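PDB 2WW8: CELL WALL surface anchor family protein from Streptococcus pneumoniae, which serves as a pilus adhesin in host-cell recognition, probably through a metal-bearing domain resembling the ligand-binding inserted domain of integrins. Local coordinates for residues 232-237 against 385-390; 284-289 against 311-316. All blocks are in the same frame, centred on the assembly; numbering follows the deposited sequence.

Interaction 1 (232-237 against 385-390); sequences DNSNSM and ITDGVP. With MG (magnesium ion), chain B.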
# COMPACT_ATOMS: atom_id res chain seq x y z
N ASP A 232 4.07 34.40 -18.02
CA ASP A 232 5.25 35.22 -18.36
C ASP A 232 6.55 34.43 -18.11
O ASP A 232 6.80 33.90 -17.02
CB ASP A 232 5.09 36.55 -17.55
CG ASP A 232 6.22 37.57 -17.70
OD1 ASP A 232 7.35 37.24 -18.15
OD2 ASP A 232 5.90 38.73 -17.32
N ASN A 233 7.37 34.30 -19.16
CA ASN A 233 8.68 33.63 -19.02
C ASN A 233 9.80 34.64 -19.43
O ASN A 233 10.83 34.23 -19.98
CB ASN A 233 8.73 32.34 -19.85
CG ASN A 233 9.93 31.41 -19.52
OD1 ASN A 233 10.65 31.04 -20.43
ND2 ASN A 233 10.17 31.09 -18.27
N SER A 234 9.58 35.93 -19.19
CA SER A 234 10.55 36.98 -19.51
C SER A 234 11.84 36.77 -18.63
O SER A 234 11.83 36.05 -17.62
CB SER A 234 9.95 38.39 -19.31
OG SER A 234 9.60 38.50 -17.93
N ASN A 235 12.96 37.40 -19.02
CA ASN A 235 14.25 37.19 -18.35
C ASN A 235 14.20 37.48 -16.83
O ASN A 235 14.82 36.77 -16.06
CB ASN A 235 15.29 38.13 -19.00
CG ASN A 235 15.54 37.79 -20.46
OD1 ASN A 235 15.34 36.66 -20.88
ND2 ASN A 235 15.95 38.78 -21.23
N SER A 236 13.47 38.53 -16.43
CA SER A 236 13.29 38.89 -15.03
C SER A 236 12.72 37.74 -14.20
O SER A 236 12.80 37.77 -12.98
CB SER A 236 12.29 40.04 -14.93
OG SER A 236 11.02 39.70 -15.47
N MET A 237 12.09 36.75 -14.84
CA MET A 237 11.60 35.59 -14.05
C MET A 237 12.71 34.63 -13.63
O MET A 237 12.47 33.75 -12.84
CB MET A 237 10.51 34.78 -14.81
CG MET A 237 9.27 35.60 -15.19
SD MET A 237 8.25 35.80 -13.71
CE MET A 237 7.55 34.16 -13.50
N ILE A 385 -0.37 35.05 -15.29
CA ILE A 385 0.67 35.24 -14.29
C ILE A 385 1.76 36.07 -14.98
O ILE A 385 2.33 35.66 -16.01
CB ILE A 385 1.25 33.90 -13.81
CG1 ILE A 385 0.17 33.11 -13.06
CG2 ILE A 385 2.54 34.08 -12.94
CD1 ILE A 385 0.39 31.58 -13.19
N THR A 386 2.08 37.22 -14.40
CA THR A 386 3.14 38.01 -15.04
C THR A 386 4.01 38.72 -13.99
O THR A 386 3.52 38.97 -12.87
CB THR A 386 2.49 39.01 -16.03
OG1 THR A 386 3.46 39.96 -16.48
CG2 THR A 386 1.31 39.73 -15.43
N ASP A 387 5.24 39.09 -14.37
CA ASP A 387 6.05 39.90 -13.44
C ASP A 387 6.43 41.25 -14.06
O ASP A 387 7.39 41.88 -13.65
CB ASP A 387 7.28 39.15 -12.93
CG ASP A 387 8.40 39.16 -13.94
OD1 ASP A 387 8.17 39.41 -15.14
OD2 ASP A 387 9.54 38.82 -13.57
N GLY A 388 5.70 41.71 -15.07
CA GLY A 388 6.04 43.03 -15.61
C GLY A 388 5.08 43.62 -16.61
O GLY A 388 4.30 42.93 -17.28
N VAL A 389 5.09 44.94 -16.65
CA VAL A 389 4.34 45.70 -17.63
C VAL A 389 4.87 45.50 -19.05
O VAL A 389 6.04 45.14 -19.20
CB VAL A 389 4.29 47.19 -17.22
CG1 VAL A 389 3.68 47.37 -15.79
CG2 VAL A 389 5.67 47.85 -17.29
N PRO A 390 4.03 45.74 -20.06
CA PRO A 390 4.44 45.46 -21.43
C PRO A 390 5.58 46.39 -21.88
O PRO A 390 5.65 47.54 -21.49
CB PRO A 390 3.17 45.73 -22.29
CG PRO A 390 2.23 46.60 -21.43
CD PRO A 390 2.61 46.21 -19.97
MG MG B . 9.35 40.31 -16.74
O HOH W 1 7.57 40.71 -17.74
O HOH W 2 9.45 41.98 -15.47
O HOH W 3 10.64 41.33 -17.93
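D232 and I385 are joined by one backbone bond, D232 N to I385 O at 2.9 Å, at the ends of the parallel neighbouring strands 225-232 and 379-386, after which both chains run into loops. Beyond it side chains and a magnesium ion hold the loops together. The carboxylate of D232 reaches across with CG anti to the backbone N (chi1 178°), and its two oxygens divide the work. OD2 accepts T386 OG1 on its anti lone pair at 2.9 Å, and D387 N from above the carboxylate plane; a metal-bound water donates to it as well. OD1 turns back to its own loop, taking S234 N in an Asx turn and S234 OG on its syn lone pair, 2.6 Å from OG to OD1. Aspartate suits this place because one short group serves five donors. D232 is a second-shell residue that positions the first shell. D387 stands across it, the two carboxylate planes 88° apart; its OD1 binds magnesium at 2.2 Å, while OD2 accepts S236 OG at 2.6 Å and forms a salt bridge with R247. The hydroxyls of S234 and S236 are compact, neutral ligands that can bind the metal and still donate to a carboxylate; three waters bring the coordination to six. G388, without a side chain, lets the backbone pass close to the metal, and its N closes an ST turn on T386 OG1. D-x-S-x-S and a distant aspartate around magnesium, at the end of a parallel sheet, mark the metal-ion-dependent adhesion site (MIDAS) of von Willebrand factor A domains.

Interaction 2 (284-289 against 311-316); sequences EFTVEK and SFTTNT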
# COMPACT_ATOMS: atom_id res chain seq x y z
N GLU A 284 10.31 28.85 -35.15
CA GLU A 284 11.37 29.81 -35.46
C GLU A 284 10.86 31.23 -35.38
O GLU A 284 9.76 31.48 -35.85
CB GLU A 284 11.94 29.55 -36.86
CG GLU A 284 13.28 30.22 -37.04
CD GLU A 284 13.94 29.76 -38.34
OE1 GLU A 284 14.72 28.80 -38.34
OE2 GLU A 284 13.64 30.35 -39.38
N PHE A 285 11.61 32.13 -34.75
CA PHE A 285 11.21 33.52 -34.60
C PHE A 285 12.43 34.43 -34.73
O PHE A 285 13.54 33.97 -34.46
CB PHE A 285 10.53 33.72 -33.24
CG PHE A 285 9.72 34.99 -33.19
CD1 PHE A 285 8.61 35.12 -34.02
CD2 PHE A 285 10.09 36.05 -32.39
CE1 PHE A 285 7.87 36.28 -34.05
CE2 PHE A 285 9.38 37.25 -32.41
CZ PHE A 285 8.24 37.35 -33.24
N THR A 286 12.22 35.70 -35.10
CA THR A 286 13.23 36.74 -35.26
C THR A 286 12.83 37.92 -34.39
O THR A 286 11.65 38.38 -34.41
CB THR A 286 13.38 37.14 -36.72
OG1 THR A 286 13.86 36.02 -37.50
CG2 THR A 286 14.45 38.28 -36.89
N VAL A 287 13.80 38.44 -33.64
CA VAL A 287 13.66 39.73 -32.93
C VAL A 287 14.74 40.69 -33.44
O VAL A 287 15.78 40.23 -33.91
CB VAL A 287 13.77 39.65 -31.39
CG1 VAL A 287 12.56 38.91 -30.83
CG2 VAL A 287 15.10 39.02 -31.00
N GLU A 288 14.48 41.99 -33.37
CA GLU A 288 15.48 42.99 -33.63
C GLU A 288 15.91 43.71 -32.38
O GLU A 288 15.12 43.93 -31.44
CB GLU A 288 15.04 44.03 -34.66
CG GLU A 288 15.00 43.52 -36.07
CD GLU A 288 14.72 44.68 -37.05
OE1 GLU A 288 15.18 45.84 -36.82
OE2 GLU A 288 14.05 44.46 -38.07
N LYS A 289 17.19 44.11 -32.39
CA LYS A 289 17.75 44.84 -31.26
C LYS A 289 18.67 45.96 -31.76
O LYS A 289 18.96 46.02 -32.96
CB LYS A 289 18.60 43.86 -30.46
CG LYS A 289 17.81 42.79 -29.75
CD LYS A 289 16.96 43.31 -28.63
CE LYS A 289 16.10 42.12 -28.18
NZ LYS A 289 15.34 42.48 -26.90
N SER A 311 19.73 41.72 -35.64
CA SER A 311 18.59 40.81 -35.45
C SER A 311 19.05 39.45 -34.99
O SER A 311 20.22 39.09 -35.16
CB SER A 311 17.75 40.73 -36.73
OG SER A 311 18.41 39.96 -37.68
N PHE A 312 18.14 38.68 -34.41
CA PHE A 312 18.49 37.38 -33.87
C PHE A 312 17.35 36.45 -34.26
O PHE A 312 16.17 36.84 -34.14
CB PHE A 312 18.56 37.43 -32.32
CG PHE A 312 19.67 38.32 -31.77
CD1 PHE A 312 20.98 37.83 -31.63
CD2 PHE A 312 19.44 39.66 -31.48
CE1 PHE A 312 22.03 38.62 -31.13
CE2 PHE A 312 20.47 40.49 -31.01
CZ PHE A 312 21.76 39.96 -30.83
N THR A 313 17.72 35.24 -34.69
CA THR A 313 16.74 34.26 -35.15
C THR A 313 17.01 32.91 -34.51
O THR A 313 18.17 32.44 -34.47
CB THR A 313 16.79 34.09 -36.67
OG1 THR A 313 16.51 35.36 -37.25
CG2 THR A 313 15.72 33.04 -37.10
N THR A 314 15.97 32.30 -33.99
CA THR A 314 16.15 30.94 -33.44
C THR A 314 14.79 30.28 -33.21
O THR A 314 13.80 30.99 -33.32
CB THR A 314 16.92 30.95 -32.06
OG1 THR A 314 17.17 29.58 -31.66
CG2 THR A 314 16.16 31.61 -30.92
N ASN A 315 14.72 29.00 -32.87
CA ASN A 315 13.48 28.40 -32.36
C ASN A 315 13.34 28.74 -30.87
O ASN A 315 14.27 28.58 -30.08
CB ASN A 315 13.47 26.86 -32.54
CG ASN A 315 13.42 26.45 -34.01
OD1 ASN A 315 14.38 26.67 -34.72
ND2 ASN A 315 12.30 25.86 -34.48
N THR A 316 12.14 29.11 -30.45
CA THR A 316 11.94 29.38 -29.03
C THR A 316 11.81 28.03 -28.35
O THR A 316 11.70 26.94 -28.98
CB THR A 316 10.65 30.25 -28.79
OG1 THR A 316 9.55 29.54 -29.39
CG2 THR A 316 10.78 31.60 -29.52
O HOH W 4 16.19 28.13 -36.04
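E284-E288 and S311-N315 run antiparallel as neighbouring strands, their axes 4.5 Å apart at closest approach and their directions 159° apart. F285 with T314 and V287 with F312 are the hydrogen-bonded pairs, each joined by two backbone bonds; F285 N to T314 O, for instance, spans 2.9 Å. Between and beyond them lie the non-hydrogen-bonded pairs E284 with N315, T286 with T313 and E288 with S311, where CA-H...O contacts supplement the ladder, the shortest being T286 CA to F312 O at 3.1 Å. The face bearing these three pairs is polar. At its middle T286 and T313 meet hydroxyl to hydroxyl, OG1 to OG1 at 2.7 Å; both hold OG1 anti to their own carbonyl carbon (chi1 -64° and -60°), which brings the two oxygens together above the ladder. Threonine fits well here, since its branched CB favours an extended backbone and it offers both a hydroxyl and a methyl. The methyl of T313 packs against the chain of E284, CG2 to CG at 3.7 Å. Farther out, one water bridges E284 OE1 and N315 OD1, while ND2 of N315 hydrogen-bonds to G282 O. At the other end both carboxylate oxygens of E288 are engaged, OE1 in a salt bridge with R298 and OE2 in a hydrogen bond with H438. The other face, with F285, V287, F312 and T314, is mostly apolar: V287 CG2 lies 4.0 Å from F312 CB, and K289, just beyond E288, lays its CG against the ring edge, 3.7 Å from F312 CE2, before its amino group goes on to D444 O. W305 adds an edge-to-face ring contact to F312. This part of the sheet is therefore two-sided, with hydroxyls, carboxylates and water on its more open side and mainly hydrocarbon where V287 and F312 are buried.

Overall arrangement
The two contacts lie on the same side of the chain's centre, their centres 19 Å apart and their nearest atoms about 7 Å apart, without touching. Interaction 2 is nested in sequence within the long loop that interaction 1 closes. Interaction 1 sits at the ends of two adjacent inner strands of the five-stranded parallel sheet, 225-232 and 379-386. Strands 284-292 and 311-315 follow strand 269-275 and precede 379-386, but later strands complete their antiparallel sheet, 489-496 lying beside 284-292. That sheet is thus built from two parts of the chain, before and after strand 379-386, and lies close to the metal site carried by the A-domain core.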